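Local coordinates for protein cellulase (Bacillus sp. BG-CS10, PDB 5E09) that probably hydrolyses internal beta-1,4-glucosidic bonds of cellulose with a family 5 glycoside hydrolase barrel that is followed by two carbohydrate-binding modules, at residues 73-78 against 128-133; 28-33 against 102-107. All coordinates share one frame; numbering follows the deposited sequence.

Interaction 1 of 2, residues 73-78 against 128-133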
ATOM      1  N   ASP A  73     -30.612  17.223 -13.990  1.00 60.72           N
ATOM      2  CA  ASP A  73     -29.340  17.647 -14.576  1.00 56.00           C
ATOM      3  C   ASP A  73     -28.140  17.163 -13.765  1.00 65.90           C
ATOM      4  O   ASP A  73     -27.098  16.807 -14.329  1.00 52.15           O
ATOM      5  CB  ASP A  73     -29.288  19.169 -14.702  1.00 59.35           C
ATOM      6  CG  ASP A  73     -30.413  19.719 -15.548  1.00 83.27           C
ATOM      7  OD1 ASP A  73     -30.922  18.973 -16.412  1.00 78.75           O
ATOM      8  OD2 ASP A  73     -30.786  20.896 -15.349  1.00 84.01           O
ATOM      9  N   TYR A  74     -28.296  17.165 -12.443  1.00 58.10           N
ATOM     10  CA  TYR A  74     -27.220  16.802 -11.526  1.00 57.28           C
ATOM     11  C   TYR A  74     -25.946  17.574 -11.838  1.00 63.79           C
ATOM     12  O   TYR A  74     -24.849  17.010 -11.806  1.00 62.34           O
ATOM     13  CB  TYR A  74     -26.940  15.305 -11.590  1.00 47.89           C
ATOM     14  CG  TYR A  74     -28.093  14.432 -11.171  1.00 51.32           C
ATOM     15  CD1 TYR A  74     -28.420  14.282  -9.831  1.00 52.25           C
ATOM     16  CD2 TYR A  74     -28.841  13.740 -12.111  1.00 48.51           C
ATOM     17  CE1 TYR A  74     -29.468  13.473  -9.439  1.00 52.39           C
ATOM     18  CE2 TYR A  74     -29.895  12.928 -11.726  1.00 58.79           C
ATOM     19  CZ  TYR A  74     -30.202  12.800 -10.388  1.00 49.33           C
ATOM     20  OH  TYR A  74     -31.242  11.995  -9.993  1.00 62.56           O
ATOM     21  N   THR A  75     -26.098  18.856 -12.156  1.00 49.27           N
ATOM     22  CA  THR A  75     -24.971  19.664 -12.593  1.00 48.81           C
ATOM     23  C   THR A  75     -23.887  19.699 -11.525  1.00 56.96           C
ATOM     24  O   THR A  75     -24.169  19.835 -10.333  1.00 49.20           O
ATOM     25  CB  THR A  75     -25.400  21.100 -12.939  1.00 65.54           C
ATOM     26  OG1 THR A  75     -26.548  21.065 -13.799  1.00 74.28           O
ATOM     27  CG2 THR A  75     -24.263  21.849 -13.637  1.00 45.29           C
ATOM     28  N   ILE A  76     -22.647  19.546 -11.975  1.00 60.29           N
ATOM     29  CA  ILE A  76     -21.475  19.571 -11.116  1.00 52.82           C
ATOM     30  C   ILE A  76     -21.101  21.005 -10.754  1.00 53.79           C
ATOM     31  O   ILE A  76     -21.028  21.864 -11.634  1.00 57.29           O
ATOM     32  CB  ILE A  76     -20.280  18.886 -11.814  1.00 58.16           C
ATOM     33  CG1 ILE A  76     -20.630  17.435 -12.165  1.00 52.48           C
ATOM     34  CG2 ILE A  76     -19.024  18.972 -10.956  1.00 42.48           C
ATOM     35  CD1 ILE A  76     -19.699  16.810 -13.187  1.00 49.37           C
ATOM     36  N   ASN A  77     -20.869  21.258  -9.467  1.00 49.81           N
ATOM     37  CA  ASN A  77     -20.426  22.569  -8.988  1.00 51.94           C
ATOM     38  C   ASN A  77     -19.239  23.098  -9.796  1.00 65.60           C
ATOM     39  O   ASN A  77     -18.204  22.436  -9.905  1.00 65.08           O
ATOM     40  CB  ASN A  77     -20.063  22.488  -7.506  1.00 55.02           C
ATOM     41  CG  ASN A  77     -19.591  23.815  -6.946  1.00 73.32           C
ATOM     42  OD1 ASN A  77     -18.430  24.197  -7.112  1.00 72.83           O
ATOM     43  ND2 ASN A  77     -20.489  24.521  -6.262  1.00 66.82           N
ATOM     44  N   GLU A  78     -19.393  24.293 -10.360  1.00 51.60           N
ATOM     45  CA  GLU A  78     -18.434  24.802 -11.335  1.00 56.78           C
ATOM     46  C   GLU A  78     -17.061  25.114 -10.737  1.00 54.20           C
ATOM     47  O   GLU A  78     -16.045  24.980 -11.419  1.00 55.39           O
ATOM     48  CB  GLU A  78     -19.000  26.047 -12.030  1.00 50.37           C
ATOM     49  CG  GLU A  78     -18.133  26.591 -13.165  1.00 61.29           C
ATOM     50  CD  GLU A  78     -17.837  25.559 -14.250  1.00 82.30           C
ATOM     51  OE1 GLU A  78     -18.668  24.647 -14.471  1.00 78.56           O
ATOM     52  OE2 GLU A  78     -16.759  25.656 -14.880  1.00 76.82           O
ATOM     53  N   TRP A 128     -21.114  11.168 -16.471  1.00 45.15           N
ATOM     54  CA  TRP A 128     -20.193  10.909 -17.574  1.00 50.88           C
ATOM     55  C   TRP A 128     -20.520  11.740 -18.816  1.00 44.90           C
ATOM     56  O   TRP A 128     -19.663  11.917 -19.679  1.00 49.12           O
ATOM     57  CB  TRP A 128     -20.140   9.416 -17.903  1.00 34.27           C
ATOM     58  CG  TRP A 128     -19.185   8.705 -16.992  1.00 45.39           C
ATOM     59  CD1 TRP A 128     -19.478   7.724 -16.083  1.00 39.97           C
ATOM     60  CD2 TRP A 128     -17.773   8.969 -16.865  1.00 37.30           C
ATOM     61  NE1 TRP A 128     -18.333   7.346 -15.418  1.00 37.46           N
ATOM     62  CE2 TRP A 128     -17.293   8.084 -15.872  1.00 37.74           C
ATOM     63  CE3 TRP A 128     -16.895   9.844 -17.499  1.00 44.44           C
ATOM     64  CZ2 TRP A 128     -15.936   8.072 -15.510  1.00 41.25           C
ATOM     65  CZ3 TRP A 128     -15.554   9.821 -17.131  1.00 47.08           C
ATOM     66  CH2 TRP A 128     -15.089   8.937 -16.145  1.00 41.80           C
ATOM     67  N   GLU A 129     -21.733  12.281 -18.892  1.00 47.72           N
ATOM     68  CA  GLU A 129     -22.052  13.240 -19.946  1.00 39.80           C
ATOM     69  C   GLU A 129     -21.319  14.559 -19.701  1.00 45.44           C
ATOM     70  O   GLU A 129     -20.650  15.079 -20.601  1.00 52.58           O
ATOM     71  CB  GLU A 129     -23.556  13.475 -20.039  1.00 42.89           C
ATOM     72  CG  GLU A 129     -24.297  12.434 -20.865  1.00 49.20           C
ATOM     73  CD  GLU A 129     -25.810  12.557 -20.753  1.00 64.06           C
ATOM     74  OE1 GLU A 129     -26.286  13.388 -19.948  1.00 56.59           O
ATOM     75  OE2 GLU A 129     -26.522  11.819 -21.472  1.00 71.47           O
ATOM     76  N   GLN A 130     -21.428  15.094 -18.484  1.00 40.82           N
ATOM     77  CA  GLN A 130     -20.724  16.341 -18.164  1.00 54.26           C
ATOM     78  C   GLN A 130     -19.201  16.187 -18.292  1.00 46.88           C
ATOM     79  O   GLN A 130     -18.523  17.078 -18.814  1.00 47.93           O
ATOM     80  CB  GLN A 130     -21.079  16.825 -16.761  1.00 43.71           C
ATOM     81  CG  GLN A 130     -22.522  17.228 -16.591  1.00 36.32           C
ATOM     82  CD  GLN A 130     -22.860  17.561 -15.153  1.00 42.73           C
ATOM     83  OE1 GLN A 130     -22.518  18.632 -14.658  1.00 52.80           O
ATOM     84  NE2 GLN A 130     -23.533  16.643 -14.473  1.00 44.73           N
ATOM     85  N   LEU A 131     -18.672  15.056 -17.831  1.00 40.45           N
ATOM     86  CA  LEU A 131     -17.235  14.794 -17.929  1.00 48.74           C
ATOM     87  C   LEU A 131     -16.800  14.630 -19.384  1.00 45.49           C
ATOM     88  O   LEU A 131     -15.755  15.149 -19.779  1.00 42.91           O
ATOM     89  CB  LEU A 131     -16.844  13.549 -17.124  1.00 42.95           C
ATOM     90  CG  LEU A 131     -17.078  13.626 -15.612  1.00 53.13           C
ATOM     91  CD1 LEU A 131     -16.761  12.313 -14.936  1.00 46.10           C
ATOM     92  CD2 LEU A 131     -16.256  14.729 -15.008  1.00 56.63           C
ATOM     93  N   SER A 132     -17.593  13.903 -20.172  1.00 54.73           N
ATOM     94  CA  SER A 132     -17.316  13.740 -21.602  1.00 50.84           C
ATOM     95  C   SER A 132     -17.260  15.083 -22.303  1.00 47.41           C
ATOM     96  O   SER A 132     -16.362  15.337 -23.101  1.00 48.85           O
ATOM     97  CB  SER A 132     -18.375  12.865 -22.278  1.00 43.55           C
ATOM     98  OG  SER A 132     -18.146  11.495 -22.011  1.00 58.17           O
ATOM     99  N   GLU A 133     -18.224  15.944 -21.997  1.00 48.86           N
ATOM    100  CA  GLU A 133     -18.307  17.240 -22.662  1.00 61.66           C
ATOM    101  C   GLU A 133     -17.182  18.181 -22.258  1.00 54.66           C
ATOM    102  O   GLU A 133     -16.588  18.833 -23.121  1.00 57.51           O
ATOM    103  CB  GLU A 133     -19.657  17.912 -22.392  1.00 64.29           C
ATOM    104  CG  GLU A 133     -20.478  18.071 -23.663  1.00 81.45           C
ATOM    105  CD  GLU A 133     -19.971  19.214 -24.533  1.00101.44           C
ATOM    106  OE1 GLU A 133     -19.750  20.314 -23.987  1.00 90.77           O
ATOM    107  OE2 GLU A 133     -19.775  19.010 -25.754  1.00 95.74           O
TER

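Interaction 2 of 2, residues 28-33 against 102-107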
ATOM      1  N   ASP A  28     -11.049  12.865  -4.135  1.00 36.94           N
ATOM      2  CA  ASP A  28     -11.859  11.716  -3.776  1.00 36.98           C
ATOM      3  C   ASP A  28     -12.379  11.804  -2.340  1.00 37.59           C
ATOM      4  O   ASP A  28     -13.223  11.009  -1.942  1.00 47.09           O
ATOM      5  CB  ASP A  28     -11.061  10.422  -3.968  1.00 43.30           C
ATOM      6  CG  ASP A  28      -9.656  10.505  -3.396  1.00 41.86           C
ATOM      7  OD1 ASP A  28      -8.926  11.470  -3.717  1.00 41.67           O
ATOM      8  OD2 ASP A  28      -9.280   9.597  -2.627  1.00 36.36           O
ATOM      9  N   ALA A  29     -11.886  12.768  -1.568  1.00 39.17           N
ATOM     10  CA  ALA A  29     -12.318  12.918  -0.174  1.00 48.06           C
ATOM     11  C   ALA A  29     -13.825  13.096  -0.068  1.00 41.32           C
ATOM     12  O   ALA A  29     -14.430  13.844  -0.839  1.00 46.39           O
ATOM     13  CB  ALA A  29     -11.605  14.099   0.492  1.00 46.70           C
ATOM     14  N   VAL A  30     -14.429  12.402   0.889  1.00 38.42           N
ATOM     15  CA  VAL A  30     -15.864  12.495   1.092  1.00 39.33           C
ATOM     16  C   VAL A  30     -16.183  13.619   2.062  1.00 50.08           C
ATOM     17  O   VAL A  30     -16.155  13.433   3.279  1.00 56.88           O
ATOM     18  CB  VAL A  30     -16.450  11.180   1.626  1.00 49.44           C
ATOM     19  CG1 VAL A  30     -17.964  11.293   1.762  1.00 36.83           C
ATOM     20  CG2 VAL A  30     -16.068  10.018   0.704  1.00 42.30           C
ATOM     21  N   GLY A  31     -16.485  14.789   1.516  1.00 51.26           N
ATOM     22  CA  GLY A  31     -16.761  15.960   2.327  1.00 50.40           C
ATOM     23  C   GLY A  31     -17.026  17.172   1.461  1.00 44.24           C
ATOM     24  O   GLY A  31     -17.362  17.032   0.285  1.00 52.76           O
ATOM     25  N   ASP A  32     -16.852  18.360   2.034  1.00 44.83           N
ATOM     26  CA  ASP A  32     -17.239  19.597   1.360  1.00 49.08           C
ATOM     27  C   ASP A  32     -16.340  19.935   0.184  1.00 46.46           C
ATOM     28  O   ASP A  32     -16.789  20.550  -0.781  1.00 51.93           O
ATOM     29  CB  ASP A  32     -17.254  20.763   2.348  1.00 59.97           C
ATOM     30  CG  ASP A  32     -18.402  20.673   3.331  1.00 66.22           C
ATOM     31  OD1 ASP A  32     -19.349  19.895   3.074  1.00 59.16           O
ATOM     32  OD2 ASP A  32     -18.361  21.381   4.360  1.00 77.60           O
ATOM     33  N   ASP A  33     -15.075  19.543   0.265  1.00 52.36           N
ATOM     34  CA  ASP A  33     -14.178  19.681  -0.880  1.00 54.69           C
ATOM     35  C   ASP A  33     -12.955  18.781  -0.723  1.00 53.28           C
ATOM     36  O   ASP A  33     -12.918  17.917   0.156  1.00 51.36           O
ATOM     37  CB  ASP A  33     -13.757  21.143  -1.077  1.00 45.17           C
ATOM     38  CG  ASP A  33     -12.840  21.645   0.017  1.00 55.62           C
ATOM     39  OD1 ASP A  33     -12.930  21.153   1.163  1.00 62.07           O
ATOM     40  OD2 ASP A  33     -12.025  22.544  -0.276  1.00 69.85           O
ATOM     41  N   LEU A 102     -14.718   8.163 -11.278  1.00 34.07           N
ATOM     42  CA  LEU A 102     -15.804   8.357 -10.340  1.00 38.49           C
ATOM     43  C   LEU A 102     -15.139   7.503  -9.252  1.00 43.17           C
ATOM     44  O   LEU A 102     -14.724   6.382  -9.548  1.00 40.35           O
ATOM     45  CB  LEU A 102     -17.086   7.703 -10.839  1.00 33.79           C
ATOM     46  CG  LEU A 102     -17.630   8.211 -12.175  1.00 47.79           C
ATOM     47  CD1 LEU A 102     -18.863   7.421 -12.589  1.00 45.36           C
ATOM     48  CD2 LEU A 102     -17.942   9.697 -12.098  1.00 30.80           C
ATOM     49  N   HIS A 103     -15.055   7.990  -8.029  1.00 35.44           N
ATOM     50  CA  HIS A 103     -14.390   7.226  -6.991  1.00 41.26           C
ATOM     51  C   HIS A 103     -15.243   6.647  -5.881  1.00 35.14           C
ATOM     52  O   HIS A 103     -15.732   5.572  -6.019  1.00 46.27           O
ATOM     53  CB  HIS A 103     -13.224   8.011  -6.422  1.00 31.84           C
ATOM     54  CG  HIS A 103     -12.144   7.160  -5.855  1.00 42.41           C
ATOM     55  ND1 HIS A 103     -11.236   6.501  -6.638  1.00 40.40           N
ATOM     56  CD2 HIS A 103     -11.817   6.873  -4.582  1.00 35.94           C
ATOM     57  CE1 HIS A 103     -10.404   5.835  -5.875  1.00 37.81           C
ATOM     58  NE2 HIS A 103     -10.728   6.056  -4.621  1.00 36.97           N
ATOM     59  N   HIS A 104     -15.418   7.351  -4.787  1.00 29.23           N
ATOM     60  CA  HIS A 104     -16.201   6.838  -3.679  1.00 44.41           C
ATOM     61  C   HIS A 104     -17.668   6.750  -3.989  1.00 42.76           C
ATOM     62  O   HIS A 104     -18.420   6.119  -3.303  1.00 44.78           O
ATOM     63  CB  HIS A 104     -15.880   7.523  -2.371  1.00 33.35           C
ATOM     64  CG  HIS A 104     -14.536   7.168  -1.850  1.00 47.01           C
ATOM     65  ND1 HIS A 104     -14.090   5.877  -1.783  1.00 37.57           N
ATOM     66  CD2 HIS A 104     -13.522   7.934  -1.412  1.00 37.04           C
ATOM     67  CE1 HIS A 104     -12.867   5.862  -1.312  1.00 33.04           C
ATOM     68  NE2 HIS A 104     -12.500   7.099  -1.079  1.00 37.76           N
ATOM     69  N   ASP A 105     -18.047   7.403  -5.058  1.00 39.09           N
ATOM     70  CA  ASP A 105     -19.417   7.322  -5.544  1.00 41.41           C
ATOM     71  C   ASP A 105     -19.865   5.873  -5.667  1.00 41.72           C
ATOM     72  O   ASP A 105     -21.048   5.568  -5.558  1.00 42.78           O
ATOM     73  CB  ASP A 105     -19.549   8.019  -6.897  1.00 41.88           C
ATOM     74  CG  ASP A 105     -19.121   9.465  -6.850  1.00 40.10           C
ATOM     75  OD1 ASP A 105     -19.886  10.292  -6.310  1.00 41.23           O
ATOM     76  OD2 ASP A 105     -18.023   9.777  -7.362  1.00 47.60           O
ATOM     77  N   SER A 106     -18.904   4.987  -5.904  1.00 37.52           N
ATOM     78  CA  SER A 106     -19.168   3.559  -6.003  1.00 40.64           C
ATOM     79  C   SER A 106     -19.941   2.997  -4.808  1.00 40.48           C
ATOM     80  O   SER A 106     -20.919   2.282  -4.994  1.00 39.56           O
ATOM     81  CB  SER A 106     -17.854   2.801  -6.159  1.00 32.00           C
ATOM     82  OG  SER A 106     -17.021   3.006  -5.031  1.00 41.81           O
ATOM     83  N   TRP A 107     -19.503   3.304  -3.588  1.00 40.86           N
ATOM     84  CA  TRP A 107     -20.165   2.752  -2.405  1.00 46.46           C
ATOM     85  C   TRP A 107     -21.119   3.765  -1.775  1.00 42.15           C
ATOM     86  O   TRP A 107     -21.935   3.413  -0.925  1.00 52.55           O
ATOM     87  CB  TRP A 107     -19.136   2.264  -1.371  1.00 35.99           C
ATOM     88  CG  TRP A 107     -18.248   3.342  -0.809  1.00 48.48           C
ATOM     89  CD1 TRP A 107     -17.043   3.749  -1.305  1.00 47.97           C
ATOM     90  CD2 TRP A 107     -18.492   4.144   0.359  1.00 40.00           C
ATOM     91  NE1 TRP A 107     -16.526   4.757  -0.525  1.00 46.84           N
ATOM     92  CE2 TRP A 107     -17.393   5.017   0.500  1.00 51.00           C
ATOM     93  CE3 TRP A 107     -19.530   4.206   1.293  1.00 45.56           C
ATOM     94  CZ2 TRP A 107     -17.304   5.945   1.545  1.00 36.61           C
ATOM     95  CZ3 TRP A 107     -19.438   5.127   2.330  1.00 51.24           C
ATOM     96  CH2 TRP A 107     -18.329   5.983   2.446  1.00 49.68           C
TER
HETATM   97  O   HOH W   1      -9.628   7.466  -0.914  1.00 34.86           O

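Interaction 1 of 2, residues 73-78 against 128-133
The side-chain amide of Gln130 meets the backbone of Tyr74 and Ile76 with both of its ends. Ile76 N donates to Gln130 OE1 over 2.8 Å, with the donor in the plane of the amide carbonyl and on a lone pair. In return Gln130 NE2 donates to Tyr74 O over 3.0 Å; the nitrogen lies above that carbonyl plane, 58° out of it, while the carbonyl oxygen stays close to the glutamine's own amide plane. Both bonds are nearly straight, at 162°. Packing is tightest at Ile76, whose side chain slides past Gln130 in the opposite direction. Its CG1 sits beside the backbone N (chi1 -59°) and therefore reaches the oxygen held by that N, with CG1 and Gln130 OE1 3.3 Å apart. Farther along, Ile76 CD1 rests 3.8 Å from Gln130 CB. More loosely, Ile76 CD1 lies 4.4 Å from Leu131 CD2; Phe81 of helix 78-93 touches both Ile76 and Leu131. The other side is looser: the exposed Thr75 crosses the glutamine at about a right angle, and its CG2 comes no nearer than 3.8 Å to Gln130 OE1. An alanine in place of Gln130 would probably leave Ile76 N and Tyr74 O without their mates and open a gap beside Ile76 CG1. The contact ties the loop leading into helix 78-93 to helix 117-134, two helices of the family 5 (beta/alpha)8 barrel. Because NE2 also donates to Ala126 O, a flipped amide would set oxygen against two carbonyl oxygens, which fixes its rotation.

Interaction 2 of 2, residues 28-33 against 102-107
Asp28 OD2 is gripped by two donors, the backbone N of Asn25 and a water that donates to it over 2.8 Å and carries the contact on to His104. The same water lies 2.9 Å from His104 NE2 in a hydrogen bond of undecided direction. The other carboxylate oxygen, OD1, accepts from Thr26 N, so both oxygens face backbone amides of their own loop; CG lies between the backbone N and the carbonyl carbon (chi1 46°). CB of Asp28, directed toward the other segment by the backbone, lies 3.7 Å from His103 CD2. At the edge of the His104 ring, near its plane, Asp28 O approaches His104 CD2 to 3.1 Å, a short CH...O contact. The two imidazoles are set edge against face: His103 CD2 stands 3.5 Å above the plane of the His104 ring, over its centre. Toward the more exposed end, Val30 CG2 comes within 3.9 Å of His104 CD2 and 4.3 Å of Trp107 CZ2. Thr63 OG1 hydrogen-bonds both Asp28 O and His104 N, tying the segments from the loop after strand 57-60. The contact thus joins the loops following strands 20-23 and 97-100, the first and third of the eight-stranded barrel, with Thr63 after the second strand between them; the loop after 97-100 runs straight on into helix 105-110.

Overall arrangement
Interactions 1 and 2 lie in the same eight-stranded barrel domain, with centres about 15 Å apart. Leu102, in the second segment of interaction 2, bridges them: its CD2 packs 4.0 Å from CD1 of Leu131 on helix 117-134. Trp64, in the loop after strand 57-60, touches both leucines and gives its backbone N to Asp105. Interaction 2 lies at the C-terminal ends of barrel strands, the side where family 5 enzymes hold their active-site cleft, so its histidines are probably close to the substrate. The centre of interaction 1, which joins a loop to an outer helix, is about 32 Å from the centre of the whole chain, that of interaction 2 about 20 Å.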